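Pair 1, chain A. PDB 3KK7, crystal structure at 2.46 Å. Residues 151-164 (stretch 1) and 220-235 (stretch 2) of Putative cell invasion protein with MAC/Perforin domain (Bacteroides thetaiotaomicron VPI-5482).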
# COMPACT_ATOMS: atom_id res chain seq x y z
N THR A 151 -34.64 -2.57 -4.80
CA THR A 151 -35.41 -1.73 -3.87
C THR A 151 -35.27 -2.27 -2.44
O THR A 151 -35.82 -1.69 -1.49
CB THR A 151 -36.94 -1.72 -4.25
OG1 THR A 151 -37.15 -0.81 -5.33
CG2 THR A 151 -37.89 -1.34 -3.05
N ASP A 152 -34.52 -3.37 -2.29
CA ASP A 152 -34.52 -4.17 -1.05
C ASP A 152 -34.21 -3.38 0.22
O ASP A 152 -33.35 -2.49 0.23
CB ASP A 152 -33.56 -5.36 -1.17
CG ASP A 152 -34.06 -6.43 -2.15
OD1 ASP A 152 -35.28 -6.70 -2.15
OD2 ASP A 152 -33.22 -7.00 -2.88
N ASP A 153 -34.95 -3.71 1.28
CA ASP A 153 -34.78 -3.15 2.62
C ASP A 153 -33.54 -3.81 3.21
O ASP A 153 -33.57 -4.99 3.59
CB ASP A 153 -36.03 -3.48 3.45
CG ASP A 153 -35.97 -2.97 4.91
OD1 ASP A 153 -34.92 -2.48 5.38
OD2 ASP A 153 -37.03 -3.10 5.59
N SER A 154 -32.46 -3.06 3.31
CA SER A 154 -31.21 -3.61 3.83
C SER A 154 -31.38 -4.47 5.11
O SER A 154 -30.57 -5.36 5.37
CB SER A 154 -30.18 -2.49 4.07
OG SER A 154 -30.48 -1.78 5.26
N GLU A 155 -32.41 -4.21 5.91
CA GLU A 155 -32.68 -5.00 7.12
C GLU A 155 -32.84 -6.46 6.83
O GLU A 155 -32.49 -7.29 7.66
CB GLU A 155 -33.96 -4.55 7.79
CG GLU A 155 -33.87 -3.20 8.43
CD GLU A 155 -33.93 -3.29 9.93
OE1 GLU A 155 -32.86 -3.63 10.53
OE2 GLU A 155 -35.04 -3.03 10.49
N LYS A 156 -33.42 -6.78 5.69
CA LYS A 156 -33.65 -8.15 5.29
C LYS A 156 -32.50 -8.77 4.50
O LYS A 156 -32.49 -9.98 4.26
CB LYS A 156 -34.93 -8.25 4.45
CG LYS A 156 -36.18 -7.68 5.13
CD LYS A 156 -37.47 -8.07 4.44
CE LYS A 156 -38.69 -7.49 5.20
NZ LYS A 156 -38.85 -6.03 4.91
N VAL A 157 -31.54 -7.96 4.10
CA VAL A 157 -30.46 -8.40 3.24
C VAL A 157 -29.39 -9.18 4.01
O VAL A 157 -29.00 -8.79 5.11
CB VAL A 157 -29.81 -7.18 2.53
CG1 VAL A 157 -28.47 -7.51 1.92
CG2 VAL A 157 -30.77 -6.63 1.48
N VAL A 158 -28.96 -10.30 3.44
CA VAL A 158 -27.76 -10.99 3.91
C VAL A 158 -26.95 -11.46 2.70
O VAL A 158 -27.51 -11.79 1.65
CB VAL A 158 -28.07 -12.14 4.89
CG1 VAL A 158 -28.93 -13.20 4.27
CG2 VAL A 158 -26.80 -12.74 5.43
N HIS A 159 -25.62 -11.44 2.85
CA HIS A 159 -24.69 -11.82 1.78
C HIS A 159 -23.97 -13.13 2.07
O HIS A 159 -23.83 -13.52 3.22
CB HIS A 159 -23.66 -10.74 1.57
CG HIS A 159 -24.25 -9.38 1.49
ND1 HIS A 159 -24.75 -8.86 0.32
CD2 HIS A 159 -24.45 -8.44 2.44
CE1 HIS A 159 -25.25 -7.66 0.56
NE2 HIS A 159 -25.08 -7.38 1.84
N GLY A 160 -23.52 -13.78 1.00
CA GLY A 160 -22.85 -15.09 1.10
C GLY A 160 -21.68 -15.17 0.14
O GLY A 160 -21.70 -14.53 -0.90
N GLU A 161 -20.66 -15.93 0.51
CA GLU A 161 -19.54 -16.25 -0.38
C GLU A 161 -19.17 -17.70 -0.21
O GLU A 161 -19.20 -18.24 0.90
CB GLU A 161 -18.33 -15.36 -0.10
CG GLU A 161 -17.19 -15.56 -1.10
CD GLU A 161 -15.94 -14.77 -0.77
OE1 GLU A 161 -15.97 -13.95 0.16
OE2 GLU A 161 -14.93 -14.98 -1.44
N LEU A 162 -18.87 -18.37 -1.32
CA LEU A 162 -18.41 -19.76 -1.29
C LEU A 162 -17.08 -19.82 -2.00
O LEU A 162 -16.87 -19.08 -2.96
CB LEU A 162 -19.44 -20.71 -1.96
CG LEU A 162 -19.18 -22.21 -2.12
CD1 LEU A 162 -18.97 -22.91 -0.78
CD2 LEU A 162 -20.32 -22.93 -2.90
N SER A 163 -16.19 -20.69 -1.52
CA SER A 163 -14.94 -20.96 -2.20
C SER A 163 -14.69 -22.45 -2.33
O SER A 163 -14.81 -23.20 -1.36
CB SER A 163 -13.77 -20.29 -1.49
OG SER A 163 -12.64 -20.27 -2.35
N ILE A 164 -14.38 -22.86 -3.54
CA ILE A 164 -14.15 -24.26 -3.86
C ILE A 164 -12.80 -24.26 -4.53
O ILE A 164 -12.65 -23.65 -5.59
CB ILE A 164 -15.24 -24.80 -4.82
CG1 ILE A 164 -16.60 -24.70 -4.13
CG2 ILE A 164 -14.94 -26.23 -5.27
CD1 ILE A 164 -17.73 -25.28 -4.92
N GLY A 220 -6.80 -24.32 -8.93
CA GLY A 220 -8.05 -23.84 -9.52
C GLY A 220 -9.04 -23.47 -8.42
O GLY A 220 -8.96 -24.00 -7.34
N ARG A 221 -9.97 -22.57 -8.67
CA ARG A 221 -10.96 -22.19 -7.65
C ARG A 221 -12.26 -21.79 -8.30
O ARG A 221 -12.24 -21.11 -9.31
CB ARG A 221 -10.46 -20.99 -6.86
CG ARG A 221 -11.46 -20.33 -5.90
CD ARG A 221 -10.75 -19.22 -5.13
NE ARG A 221 -11.57 -18.63 -4.08
CZ ARG A 221 -11.18 -17.63 -3.29
NH1 ARG A 221 -9.97 -17.10 -3.44
NH2 ARG A 221 -11.99 -17.15 -2.38
N ALA A 222 -13.39 -22.21 -7.72
CA ALA A 222 -14.67 -21.63 -8.09
C ALA A 222 -15.10 -20.77 -6.91
O ALA A 222 -15.00 -21.16 -5.76
CB ALA A 222 -15.69 -22.70 -8.40
N SER A 223 -15.56 -19.56 -7.22
CA SER A 223 -15.92 -18.55 -6.26
C SER A 223 -17.32 -18.12 -6.59
O SER A 223 -17.61 -17.81 -7.72
CB SER A 223 -15.01 -17.34 -6.43
OG SER A 223 -15.41 -16.31 -5.57
N ALA A 224 -18.20 -18.13 -5.60
CA ALA A 224 -19.59 -17.79 -5.78
C ALA A 224 -19.98 -16.76 -4.72
O ALA A 224 -19.64 -16.93 -3.54
CB ALA A 224 -20.46 -19.05 -5.65
N LEU A 225 -20.69 -15.71 -5.14
CA LEU A 225 -21.25 -14.73 -4.22
C LEU A 225 -22.75 -14.89 -4.25
O LEU A 225 -23.32 -15.22 -5.28
CB LEU A 225 -20.87 -13.31 -4.63
CG LEU A 225 -19.38 -13.07 -4.85
CD1 LEU A 225 -19.18 -11.71 -5.47
CD2 LEU A 225 -18.65 -13.20 -3.53
N PHE A 226 -23.37 -14.67 -3.09
CA PHE A 226 -24.81 -14.81 -2.92
C PHE A 226 -25.42 -13.52 -2.37
O PHE A 226 -24.82 -12.80 -1.53
CB PHE A 226 -25.15 -15.95 -1.94
CG PHE A 226 -24.66 -17.31 -2.37
CD1 PHE A 226 -23.32 -17.64 -2.31
CD2 PHE A 226 -25.53 -18.26 -2.79
CE1 PHE A 226 -22.89 -18.88 -2.68
CE2 PHE A 226 -25.09 -19.49 -3.18
CZ PHE A 226 -23.77 -19.80 -3.11
N TYR A 227 -26.63 -13.24 -2.85
CA TYR A 227 -27.40 -12.12 -2.38
C TYR A 227 -28.81 -12.60 -2.06
O TYR A 227 -29.56 -12.95 -2.96
CB TYR A 227 -27.39 -11.01 -3.42
CG TYR A 227 -28.14 -9.77 -2.98
CD1 TYR A 227 -29.50 -9.64 -3.21
CD2 TYR A 227 -27.47 -8.70 -2.34
CE1 TYR A 227 -30.19 -8.48 -2.81
CE2 TYR A 227 -28.17 -7.53 -1.94
CZ TYR A 227 -29.52 -7.45 -2.18
OH TYR A 227 -30.22 -6.34 -1.80
N GLY A 228 -29.13 -12.64 -0.77
CA GLY A 228 -30.44 -13.09 -0.26
C GLY A 228 -31.29 -12.04 0.46
O GLY A 228 -30.78 -11.16 1.18
N VAL A 229 -32.61 -12.12 0.24
CA VAL A 229 -33.57 -11.36 1.03
C VAL A 229 -34.25 -12.34 1.99
O VAL A 229 -35.05 -13.19 1.57
CB VAL A 229 -34.58 -10.62 0.15
CG1 VAL A 229 -35.67 -9.97 0.99
CG2 VAL A 229 -33.85 -9.59 -0.70
N ASP A 230 -33.90 -12.23 3.27
CA ASP A 230 -34.43 -13.13 4.28
C ASP A 230 -35.86 -12.68 4.56
O ASP A 230 -36.13 -11.52 4.88
CB ASP A 230 -33.56 -13.10 5.54
CG ASP A 230 -33.79 -14.29 6.44
OD1 ASP A 230 -34.90 -14.41 7.02
OD2 ASP A 230 -32.84 -15.08 6.60
N THR A 231 -36.77 -13.61 4.39
CA THR A 231 -38.20 -13.35 4.48
C THR A 231 -38.62 -12.89 5.87
O THR A 231 -39.43 -11.95 6.01
CB THR A 231 -38.95 -14.64 4.09
OG1 THR A 231 -38.52 -15.04 2.78
CG2 THR A 231 -40.51 -14.46 4.16
N ASN A 232 -38.07 -13.53 6.89
CA ASN A 232 -38.57 -13.32 8.24
C ASN A 232 -37.61 -12.89 9.34
O ASN A 232 -38.07 -12.52 10.41
CB ASN A 232 -39.38 -14.54 8.68
CG ASN A 232 -40.82 -14.51 8.16
OD1 ASN A 232 -41.23 -15.37 7.40
ND2 ASN A 232 -41.57 -13.50 8.56
N SER A 233 -36.30 -12.93 9.10
CA SER A 233 -35.35 -12.50 10.12
C SER A 233 -34.66 -11.24 9.69
O SER A 233 -34.29 -11.11 8.53
CB SER A 233 -34.29 -13.56 10.36
OG SER A 233 -34.85 -14.74 10.87
N ILE A 234 -34.50 -10.30 10.62
CA ILE A 234 -33.70 -9.10 10.39
C ILE A 234 -32.42 -9.08 11.26
O ILE A 234 -31.53 -8.25 11.04
CB ILE A 234 -34.52 -7.80 10.67
CG1 ILE A 234 -34.95 -7.71 12.14
CG2 ILE A 234 -35.70 -7.69 9.69
CD1 ILE A 234 -35.59 -6.36 12.51
N GLN A 235 -32.35 -9.96 12.25
CA GLN A 235 -31.20 -10.08 13.13
C GLN A 235 -29.99 -10.60 12.37
O GLN A 235 -30.07 -11.63 11.70
CB GLN A 235 -31.50 -11.04 14.29
CG GLN A 235 -32.40 -10.46 15.36
CD GLN A 235 -31.79 -9.21 15.99
OE1 GLN A 235 -30.55 -9.08 16.11
NE2 GLN A 235 -32.66 -8.26 16.37
O HOH W 1 -23.87 -10.26 -1.76
O HOH W 2 -14.88 -17.16 -3.26

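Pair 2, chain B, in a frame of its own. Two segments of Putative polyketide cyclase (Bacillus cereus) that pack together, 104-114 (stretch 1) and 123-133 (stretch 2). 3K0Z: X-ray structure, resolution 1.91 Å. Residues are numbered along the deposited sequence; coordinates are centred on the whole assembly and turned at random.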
# COMPACT_ATOMS: atom_id res chain seq x y z
N GLY B 104 13.05 9.44 3.69
CA GLY B 104 12.90 10.07 5.01
C GLY B 104 12.98 8.98 6.08
O GLY B 104 13.95 8.27 6.13
N ASP B 105 11.94 8.83 6.91
CA ASP B 105 11.88 7.80 7.94
C ASP B 105 10.86 6.72 7.60
O ASP B 105 10.48 5.97 8.49
CB ASP B 105 11.48 8.42 9.27
CG ASP B 105 12.52 9.32 9.82
OD1 ASP B 105 13.72 9.09 9.55
OD2 ASP B 105 12.13 10.26 10.55
N LYS B 106 10.45 6.62 6.33
CA LYS B 106 9.37 5.73 5.90
C LYS B 106 9.85 4.71 4.87
O LYS B 106 10.75 4.98 4.04
CB LYS B 106 8.18 6.55 5.36
CG LYS B 106 7.46 7.48 6.39
CD LYS B 106 6.15 6.96 6.87
CE LYS B 106 5.52 7.89 7.93
NZ LYS B 106 4.84 9.12 7.45
N VAL B 107 9.29 3.51 4.95
CA VAL B 107 9.57 2.46 3.96
C VAL B 107 8.23 1.93 3.45
O VAL B 107 7.38 1.59 4.23
CB VAL B 107 10.37 1.27 4.59
CG1 VAL B 107 10.57 0.11 3.55
CG2 VAL B 107 11.71 1.71 5.07
N THR B 108 8.05 1.88 2.14
CA THR B 108 6.88 1.21 1.57
C THR B 108 7.35 -0.10 1.02
O THR B 108 8.33 -0.13 0.28
CB THR B 108 6.31 2.00 0.42
OG1 THR B 108 5.99 3.33 0.86
CG2 THR B 108 5.05 1.27 -0.11
N ALA B 109 6.67 -1.18 1.39
CA ALA B 109 6.95 -2.50 0.85
C ALA B 109 5.74 -3.03 0.11
O ALA B 109 4.60 -2.92 0.64
CB ALA B 109 7.36 -3.53 2.00
N ARG B 110 5.97 -3.61 -1.07
CA ARG B 110 4.94 -4.33 -1.77
C ARG B 110 5.33 -5.80 -1.73
O ARG B 110 6.42 -6.19 -2.20
CB ARG B 110 4.80 -3.85 -3.22
CG ARG B 110 3.78 -4.60 -4.03
CD ARG B 110 3.48 -3.91 -5.40
NE ARG B 110 4.62 -3.89 -6.32
CZ ARG B 110 4.97 -4.89 -7.11
NH1 ARG B 110 4.35 -6.05 -7.05
NH2 ARG B 110 6.00 -4.74 -7.94
N LEU B 111 4.44 -6.61 -1.20
CA LEU B 111 4.70 -8.04 -0.96
C LEU B 111 3.90 -8.98 -1.84
O LEU B 111 2.83 -8.60 -2.35
CB LEU B 111 4.38 -8.37 0.50
CG LEU B 111 5.11 -7.62 1.63
CD1 LEU B 111 6.68 -7.43 1.38
CD2 LEU B 111 4.43 -6.29 2.03
N SER B 112 4.47 -10.17 -2.10
CA SER B 112 3.73 -11.25 -2.75
C SER B 112 3.73 -12.43 -1.78
O SER B 112 4.76 -12.72 -1.16
CB SER B 112 4.32 -11.63 -4.12
OG SER B 112 5.72 -11.82 -4.02
N PHE B 113 2.56 -13.03 -1.57
CA PHE B 113 2.41 -14.20 -0.73
C PHE B 113 1.92 -15.32 -1.63
O PHE B 113 0.87 -15.18 -2.29
CB PHE B 113 1.37 -13.97 0.37
CG PHE B 113 1.84 -13.08 1.47
CD1 PHE B 113 2.50 -13.62 2.58
CD2 PHE B 113 1.60 -11.72 1.41
CE1 PHE B 113 2.94 -12.79 3.60
CE2 PHE B 113 2.03 -10.87 2.45
CZ PHE B 113 2.72 -11.42 3.53
N THR B 114 2.64 -16.44 -1.64
CA THR B 114 2.30 -17.55 -2.51
C THR B 114 2.37 -18.87 -1.75
O THR B 114 3.10 -19.02 -0.76
CB THR B 114 3.23 -17.64 -3.73
OG1 THR B 114 4.56 -17.82 -3.26
CG2 THR B 114 3.20 -16.36 -4.54
N ASP B 123 -2.11 -17.07 -4.06
CA ASP B 123 -1.26 -16.02 -4.62
C ASP B 123 -1.98 -14.70 -4.42
O ASP B 123 -2.97 -14.45 -5.08
CB ASP B 123 -1.02 -16.24 -6.11
CG ASP B 123 -0.03 -15.22 -6.71
OD1 ASP B 123 0.44 -14.24 -6.04
OD2 ASP B 123 0.29 -15.44 -7.89
N PHE B 124 -1.51 -13.91 -3.47
CA PHE B 124 -2.11 -12.61 -3.19
C PHE B 124 -1.02 -11.64 -2.79
O PHE B 124 0.08 -12.05 -2.40
CB PHE B 124 -3.23 -12.68 -2.11
CG PHE B 124 -2.73 -13.03 -0.72
CD1 PHE B 124 -2.56 -14.37 -0.35
CD2 PHE B 124 -2.43 -12.04 0.20
CE1 PHE B 124 -2.08 -14.69 0.92
CE2 PHE B 124 -1.96 -12.37 1.48
CZ PHE B 124 -1.80 -13.70 1.83
N PHE B 125 -1.34 -10.36 -2.87
CA PHE B 125 -0.39 -9.32 -2.53
C PHE B 125 -0.77 -8.43 -1.34
O PHE B 125 -1.90 -8.45 -0.85
CB PHE B 125 -0.08 -8.49 -3.77
CG PHE B 125 -1.09 -7.44 -4.06
CD1 PHE B 125 -2.21 -7.73 -4.79
CD2 PHE B 125 -0.89 -6.12 -3.64
CE1 PHE B 125 -3.15 -6.76 -5.09
CE2 PHE B 125 -1.82 -5.14 -3.93
CZ PHE B 125 -2.98 -5.49 -4.66
N ALA B 126 0.22 -7.67 -0.86
CA ALA B 126 0.01 -6.74 0.25
C ALA B 126 0.87 -5.50 -0.01
O ALA B 126 1.86 -5.56 -0.76
CB ALA B 126 0.39 -7.41 1.59
N ILE B 127 0.47 -4.38 0.58
CA ILE B 127 1.30 -3.16 0.61
C ILE B 127 1.36 -2.66 2.07
O ILE B 127 0.30 -2.57 2.74
CB ILE B 127 0.78 -2.00 -0.30
CG1 ILE B 127 0.57 -2.47 -1.75
CG2 ILE B 127 1.80 -0.86 -0.23
CD1 ILE B 127 -0.10 -1.44 -2.68
N ASP B 128 2.57 -2.35 2.55
CA ASP B 128 2.77 -1.90 3.91
C ASP B 128 3.55 -0.61 3.89
O ASP B 128 4.45 -0.44 3.08
CB ASP B 128 3.64 -2.85 4.73
CG ASP B 128 3.07 -4.26 4.88
OD1 ASP B 128 2.04 -4.63 4.25
OD2 ASP B 128 3.68 -5.02 5.68
N ILE B 129 3.21 0.28 4.81
CA ILE B 129 3.98 1.49 5.05
C ILE B 129 4.54 1.35 6.47
O ILE B 129 3.79 1.20 7.45
CB ILE B 129 3.14 2.77 4.96
CG1 ILE B 129 2.62 2.95 3.53
CG2 ILE B 129 4.00 3.97 5.41
CD1 ILE B 129 1.48 3.94 3.41
N LEU B 130 5.86 1.38 6.56
CA LEU B 130 6.58 1.22 7.82
C LEU B 130 7.25 2.53 8.25
O LEU B 130 7.87 3.17 7.43
CB LEU B 130 7.66 0.18 7.64
CG LEU B 130 7.31 -1.18 7.03
CD1 LEU B 130 8.65 -1.91 6.78
CD2 LEU B 130 6.36 -2.04 7.84
N HIS B 131 7.13 2.89 9.53
CA HIS B 131 7.85 4.03 10.09
C HIS B 131 9.04 3.43 10.84
O HIS B 131 8.87 2.57 11.72
CB HIS B 131 6.98 4.75 11.06
CG HIS B 131 7.31 6.20 11.23
ND1 HIS B 131 6.46 7.07 11.88
CD2 HIS B 131 8.36 6.94 10.80
CE1 HIS B 131 7.00 8.28 11.87
NE2 HIS B 131 8.15 8.22 11.22
N VAL B 132 10.24 3.85 10.46
CA VAL B 132 11.48 3.29 11.04
C VAL B 132 12.26 4.37 11.77
O VAL B 132 12.45 5.42 11.20
CB VAL B 132 12.40 2.74 9.94
CG1 VAL B 132 13.59 1.96 10.58
CG2 VAL B 132 11.61 1.85 8.98
N LYS B 133 12.66 4.11 13.02
CA LYS B 133 13.44 5.05 13.81
C LYS B 133 14.63 4.28 14.34
O LYS B 133 14.48 3.23 14.94
CB LYS B 133 12.62 5.62 14.96
O HOH W 3 14.75 6.09 10.15

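The sharpest difference falls at one hydrogen-bonded pair: G160(A) with F226(A) in pair 1, A109(B) with D128(B) in pair 2. The glycine goes with a close approach: the CA atoms of G160(A) and F226(A) are 4.5 Å apart, against 5.2 Å for those of A109(B) and D128(B), and an ideal CB on G160(A) would lie 3.1 Å from F226(A) CB, which is tight. The F226(A) ring slants off the sheet toward the next pair on that face, and its CE1 lies 4.0 Å from L162(A) CB. D128(B) reaches the matching residue too, its OD1 3.7 Å from L111(B) CD2.

Around this site the frame is common to both. Fourteen central residues superpose with an RMSD of 0.5 Å, and each pair is two antiparallel strands, their directions 165° apart in pair 1 and 161° in pair 2. Hydrogen-bonded and non-hydrogen-bonded pairs alternate in the same phase. F226(A) N donates to G160(A) O at 2.8 Å, and D128(B) N to A109(B) O at 2.8 Å. Such a ladder engages backbone atoms alone, which leaves the side chains free to differ.

Along the same face, V158(A) matches V107(B), but their partners differ. G228(A) offers no side chain, whereas L130(B) packs on V107(B), CB to CB at 4.2 Å. Farther along, A224(A) and A126(B) coincide, yet A222(A) corresponds to F124(B). F113(B) CB rests over the F124(B) ring, 3.7 Å from its centroid, while the two rings lie nearly parallel but slid apart.

On the other face the polar groups fall at different positions in the two pairs. E161(A) forms a long salt bridge with R221(A), OE2 to NH2 at 3.8 Å, and a water extends the link, donating to E161(A) OE2 and L162(A) O, each at 2.8 Å, and accepting from S223(A) OG at 2.5 Å. R110(B), at the matching position, leads its end away from the other strand. H159(A) and Y227(A) set their rings obliquely, centroids 5.7 Å apart; the matching T108(B) and I129(B) have no rings, and T108(B) CG2 packs on I127(B) CG2 at 3.9 Å. V157(A) and V229(A) correspond to K106(B) and H131(B), where K106(B) CE lies over the imidazole face, 4.0 Å from the ring centroid.

The principle is general: the ladder fixes where side chains begin, and their chemistry decides how the space between them is filled.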